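Local coordinates for protein peptide amidase (Stenotrophomonas maltophilia, PDB 1M22) that probably hydrolyses amide bonds as an amidase signature enzyme, at residues A14-R19 with H79-L84; P226-R229 with D233-A236. All blocks are in the same frame, centred on the assembly; numbering follows the deposited sequence.

In the fold
Near the N terminus, the short helix 13-21 packs against the loop leading into strand 82-86. This is interaction 1, and it closes a loop of 59 mostly helical residues that includes helices 27-43 and 58-70. The chain then adds further strands and helices before interaction 2 opens at residues 226-229, so the two contacts follow in series and neither nest nor cross. Interaction 2 closes only a very short connection of three residues, folding helix 231-241 back on strand 223-228. Both reach the large mixed sheet, where strand 180-185 separates their two strands. The centres of interactions 1 and 2 lie about 12 Å apart. D233 in interaction 2 is hydrogen-bonded to V13, at the start of helix 13-21.

Interaction 1: residues A14-R19 with H79-L84; sequences ADLQAR and HGIPLL
Q17 reaches from the helix to the backbone of H79, and this hydrogen bond is the polar part of the contact. NE2 of Q17 lies 3.0 Å from O of H79, with a nearly straight N-H...O angle of 162°. The acceptor sits close to the plane of the side-chain amide, while the donor meets the carbonyl at a C=O...N angle of 124°, somewhat tilted from its plane. CG of Q17 stands anti to the backbone N, and a bend at the next bond (chi2 55°) turns the amide toward the loop. A glutamine suits this place because both its ends are used: NE2 also donates to P77 O, and OE1 accepts from R69 NH2, so the rotation of the amide is well determined. H79 itself is held by R65 O at NE2 and R75 N at ND1, which fixes the imidazole beside helix 58-70.

The apolar part is a single contact. The delta methyl at the end of the longer I81 arm, CD1, comes within 3.9 Å of CB of L16, whose side chain also rests on L30 of helix 27-43. Between H79 and I81, G80 has a positive phi, at which a CB would press on the carbonyl before it; glycine therefore allows the turn into the strand.

The arrangement is a buried helix-on-loop contact beside the central sheet of the alpha/beta amidase fold, where the loop leads into strand 82-86, away from the annotated active-site residues.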
loop_
_atom_site.group_PDB
_atom_site.type_symbol
_atom_site.label_atom_id
_atom_site.label_comp_id
_atom_site.label_asym_id
_atom_site.label_seq_id
_atom_site.Cartn_x
_atom_site.Cartn_y
_atom_site.Cartn_z
ATOM N N ALA A 14 -12.854 2.201 -14.476
ATOM C CA ALA A 14 -13.345 2.813 -15.707
ATOM C C ALA A 14 -14.650 2.178 -16.172
ATOM O O ALA A 14 -15.510 2.854 -16.733
ATOM C CB ALA A 14 -12.295 2.704 -16.800
ATOM N N ASP A 15 -14.794 0.878 -15.946
ATOM C CA ASP A 15 -16.011 0.184 -16.351
ATOM C C ASP A 15 -17.165 0.548 -15.424
ATOM O O ASP A 15 -18.285 0.767 -15.880
ATOM C CB ASP A 15 -15.783 -1.328 -16.370
ATOM C CG ASP A 15 -14.876 -1.761 -17.506
ATOM O OD1 ASP A 15 -15.230 -1.508 -18.677
ATOM O OD2 ASP A 15 -13.809 -2.349 -17.233
ATOM N N LEU A 16 -16.899 0.616 -14.122
ATOM C CA LEU A 16 -17.940 0.990 -13.170
ATOM C C LEU A 16 -18.395 2.409 -13.502
ATOM O O LEU A 16 -19.590 2.716 -13.467
ATOM C CB LEU A 16 -17.402 0.936 -11.736
ATOM C CG LEU A 16 -17.078 -0.459 -11.190
ATOM C CD1 LEU A 16 -16.380 -0.328 -9.843
ATOM C CD2 LEU A 16 -18.356 -1.288 -11.059
ATOM N N GLN A 17 -17.436 3.271 -13.831
ATOM C CA GLN A 17 -17.744 4.654 -14.177
ATOM C C GLN A 17 -18.580 4.706 -15.456
ATOM O O GLN A 17 -19.533 5.478 -15.549
ATOM C CB GLN A 17 -16.452 5.458 -14.355
ATOM C CG GLN A 17 -16.676 6.952 -14.569
ATOM C CD GLN A 17 -17.507 7.572 -13.466
ATOM O OE1 GLN A 17 -18.614 8.058 -13.702
ATOM N NE2 GLN A 17 -16.982 7.551 -12.250
ATOM N N ALA A 18 -18.228 3.880 -16.435
ATOM C CA ALA A 18 -18.970 3.839 -17.690
ATOM C C ALA A 18 -20.409 3.402 -17.428
ATOM O O ALA A 18 -21.346 3.950 -18.011
ATOM C CB ALA A 18 -18.302 2.880 -18.667
ATOM N N ARG A 19 -20.586 2.415 -16.556
ATOM C CA ARG A 19 -21.923 1.927 -16.232
ATOM C C ARG A 19 -22.771 3.008 -15.571
ATOM O O ARG A 19 -23.944 3.176 -15.906
ATOM C CB ARG A 19 -21.846 0.709 -15.310
ATOM C CG ARG A 19 -21.161 -0.498 -15.919
ATOM C CD ARG A 19 -21.193 -1.673 -14.956
ATOM N NE ARG A 19 -20.427 -2.816 -15.441
ATOM C CZ ARG A 19 -20.395 -4.000 -14.838
ATOM N NH1 ARG A 19 -21.090 -4.201 -13.726
ATOM N NH2 ARG A 19 -19.666 -4.984 -15.345
ATOM N N HIS A 79 -15.903 9.663 -9.734
ATOM C CA HIS A 79 -17.204 10.082 -9.225
ATOM C C HIS A 79 -18.097 8.895 -8.870
ATOM O O HIS A 79 -18.489 8.116 -9.742
ATOM C CB HIS A 79 -17.911 10.964 -10.257
ATOM C CG HIS A 79 -19.099 11.692 -9.712
ATOM N ND1 HIS A 79 -19.082 13.045 -9.446
ATOM C CD2 HIS A 79 -20.332 11.255 -9.360
ATOM C CE1 HIS A 79 -20.253 13.410 -8.955
ATOM N NE2 HIS A 79 -21.030 12.343 -8.892
ATOM N N GLY A 80 -18.413 8.766 -7.584
ATOM C CA GLY A 80 -19.269 7.683 -7.125
ATOM C C GLY A 80 -18.592 6.350 -6.848
ATOM O O GLY A 80 -19.263 5.387 -6.489
ATOM N N ILE A 81 -17.272 6.287 -7.003
ATOM C CA ILE A 81 -16.518 5.050 -6.777
ATOM C C ILE A 81 -16.217 4.821 -5.293
ATOM O O ILE A 81 -15.584 5.654 -4.652
ATOM C CB ILE A 81 -15.181 5.085 -7.558
ATOM C CG1 ILE A 81 -15.457 5.176 -9.061
ATOM C CG2 ILE A 81 -14.342 3.856 -7.224
ATOM C CD1 ILE A 81 -16.151 3.963 -9.649
ATOM N N PRO A 82 -16.674 3.686 -4.729
ATOM C CA PRO A 82 -16.433 3.384 -3.311
ATOM C C PRO A 82 -15.042 2.820 -3.046
ATOM O O PRO A 82 -14.588 1.913 -3.749
ATOM C CB PRO A 82 -17.515 2.351 -2.975
ATOM C CG PRO A 82 -18.539 2.516 -4.069
ATOM C CD PRO A 82 -17.692 2.779 -5.280
ATOM N N LEU A 83 -14.384 3.337 -2.012
ATOM C CA LEU A 83 -13.048 2.877 -1.657
ATOM C C LEU A 83 -12.847 2.757 -0.151
ATOM O O LEU A 83 -13.666 3.233 0.640
ATOM C CB LEU A 83 -11.998 3.819 -2.261
ATOM C CG LEU A 83 -12.048 5.313 -1.924
ATOM C CD1 LEU A 83 -11.553 5.554 -0.502
ATOM C CD2 LEU A 83 -11.178 6.078 -2.918
ATOM N N LEU A 84 -11.757 2.100 0.236
ATOM C CA LEU A 84 -11.408 1.907 1.644
ATOM C C LEU A 84 -10.052 2.540 1.942
ATOM O O LEU A 84 -9.194 2.625 1.062
ATOM C CB LEU A 84 -11.378 0.415 1.977
ATOM C CG LEU A 84 -12.747 -0.270 2.055
ATOM C CD1 LEU A 84 -12.570 -1.768 1.904
ATOM C CD2 LEU A 84 -13.427 0.063 3.378
#

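Interaction 2: residues P226-R229 with D233-A236; sequences PMAR and DAAA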
loop_
_atom_site.group_PDB
_atom_site.type_symbol
_atom_site.label_atom_id
_atom_site.label_comp_id
_atom_site.label_asym_id
_atom_site.label_seq_id
_atom_site.Cartn_x
_atom_site.Cartn_y
_atom_site.Cartn_z
ATOM N N PRO A 226 -1.853 3.451 -3.925
ATOM C CA PRO A 226 -3.041 2.680 -4.290
ATOM C C PRO A 226 -2.858 1.171 -4.267
ATOM O O PRO A 226 -1.762 0.650 -4.477
ATOM C CB PRO A 226 -3.346 3.184 -5.693
ATOM C CG PRO A 226 -1.977 3.390 -6.258
ATOM C CD PRO A 226 -1.233 4.062 -5.114
ATOM N N MET A 227 -3.960 0.484 -3.998
ATOM C CA MET A 227 -4.016 -0.970 -3.996
ATOM C C MET A 227 -5.288 -1.259 -4.786
ATOM O O MET A 227 -6.361 -0.721 -4.493
ATOM C CB MET A 227 -4.052 -1.483 -2.558
ATOM C CG MET A 227 -2.771 -1.074 -1.823
ATOM S SD MET A 227 -2.604 -1.565 -0.102
ATOM C CE MET A 227 -1.923 -3.224 -0.265
ATOM N N ALA A 228 -5.149 -2.087 -5.814
ATOM C CA ALA A 228 -6.252 -2.378 -6.714
ATOM C C ALA A 228 -6.063 -3.720 -7.383
ATOM O O ALA A 228 -4.990 -4.309 -7.322
ATOM C CB ALA A 228 -6.329 -1.283 -7.773
ATOM N N ARG A 229 -7.108 -4.201 -8.046
ATOM C CA ARG A 229 -7.016 -5.486 -8.719
ATOM C C ARG A 229 -6.326 -5.369 -10.071
ATOM O O ARG A 229 -5.861 -6.369 -10.620
ATOM C CB ARG A 229 -8.411 -6.088 -8.889
ATOM C CG ARG A 229 -9.052 -6.520 -7.575
ATOM C CD ARG A 229 -10.497 -6.945 -7.785
ATOM N NE ARG A 229 -11.315 -5.837 -8.271
ATOM C CZ ARG A 229 -11.829 -4.886 -7.497
ATOM N NH1 ARG A 229 -11.627 -4.901 -6.185
ATOM N NH2 ARG A 229 -12.534 -3.903 -8.043
ATOM N N ASP A 233 -6.723 0.552 -12.525
ATOM C CA ASP A 233 -7.387 1.070 -11.332
ATOM C C ASP A 233 -6.379 1.801 -10.443
ATOM O O ASP A 233 -6.674 2.865 -9.896
ATOM C CB ASP A 233 -8.037 -0.070 -10.539
ATOM C CG ASP A 233 -9.312 -0.586 -11.183
ATOM O OD1 ASP A 233 -9.658 -0.129 -12.296
ATOM O OD2 ASP A 233 -9.970 -1.454 -10.567
ATOM N N ALA A 234 -5.189 1.227 -10.292
ATOM C CA ALA A 234 -4.162 1.858 -9.471
ATOM C C ALA A 234 -3.768 3.211 -10.059
ATOM O O ALA A 234 -3.550 4.178 -9.322
ATOM C CB ALA A 234 -2.940 0.958 -9.373
ATOM N N ALA A 235 -3.678 3.278 -11.386
ATOM C CA ALA A 235 -3.310 4.513 -12.072
ATOM C C ALA A 235 -4.372 5.588 -11.868
ATOM O O ALA A 235 -4.049 6.764 -11.703
ATOM C CB ALA A 235 -3.102 4.248 -13.565
ATOM N N ALA A 236 -5.639 5.186 -11.872
ATOM C CA ALA A 236 -6.728 6.134 -11.666
ATOM C C ALA A 236 -6.638 6.732 -10.265
ATOM O O ALA A 236 -6.809 7.935 -10.076
ATOM C CB ALA A 236 -8.070 5.440 -11.855
HETATM O O HOH W 1 -9.383 -2.602 -8.198
HETATM O O HOH W 2 -10.918 -4.379 -10.838
#
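The torsions of R229 and D233 bring their charged ends near each other, obliquely. CG of D233 lies beside its backbone N (chi1 -75°), which sends the carboxylate back toward the strand end, and R229, extended at chi2, folds at chi3 (-63°) so that its guanidinium curls toward the same region. The two charges do not form a salt bridge: NH2 of R229 and OD2 of D233 are 4.4 Å apart, and the oxygen lies well out of the guanidinium plane.

Two waters join the residues, in different ways. One ties the carboxylate to the backbone: its oxygen accepts from N of R229 at 2.8 Å and donates to OD2 of D233 at 2.7 Å, and it also sits over the centre of one guanidinium face. The other stands between NE of R229, from which it accepts at 3.0 Å, and OD2 of D233. NH1 of R229 is bonded to V173 O and A178 O, and OD1 of D233 to V13 N. An aspartate near the start of a helix is probably also favoured by the helix dipole, and D233 N is hydrogen-bonded to S230 OG.

Beside this polar end the packing is close and made of small groups. CB of A228 meets CB of D233 at 3.5 Å, a fit that a methyl permits. Further along, CB and CG of the puckered P226 ring rest on A234, with CG of P226 3.5 Å from O of A234 and 4.1 Å from CB of A234.

The whole is a strand-turn-helix unit, in which helix 231-241 folds over strand 223-228 of the central sheet of the amidase fold; the side chain of P226 is about 11 Å from that of the active-site K86.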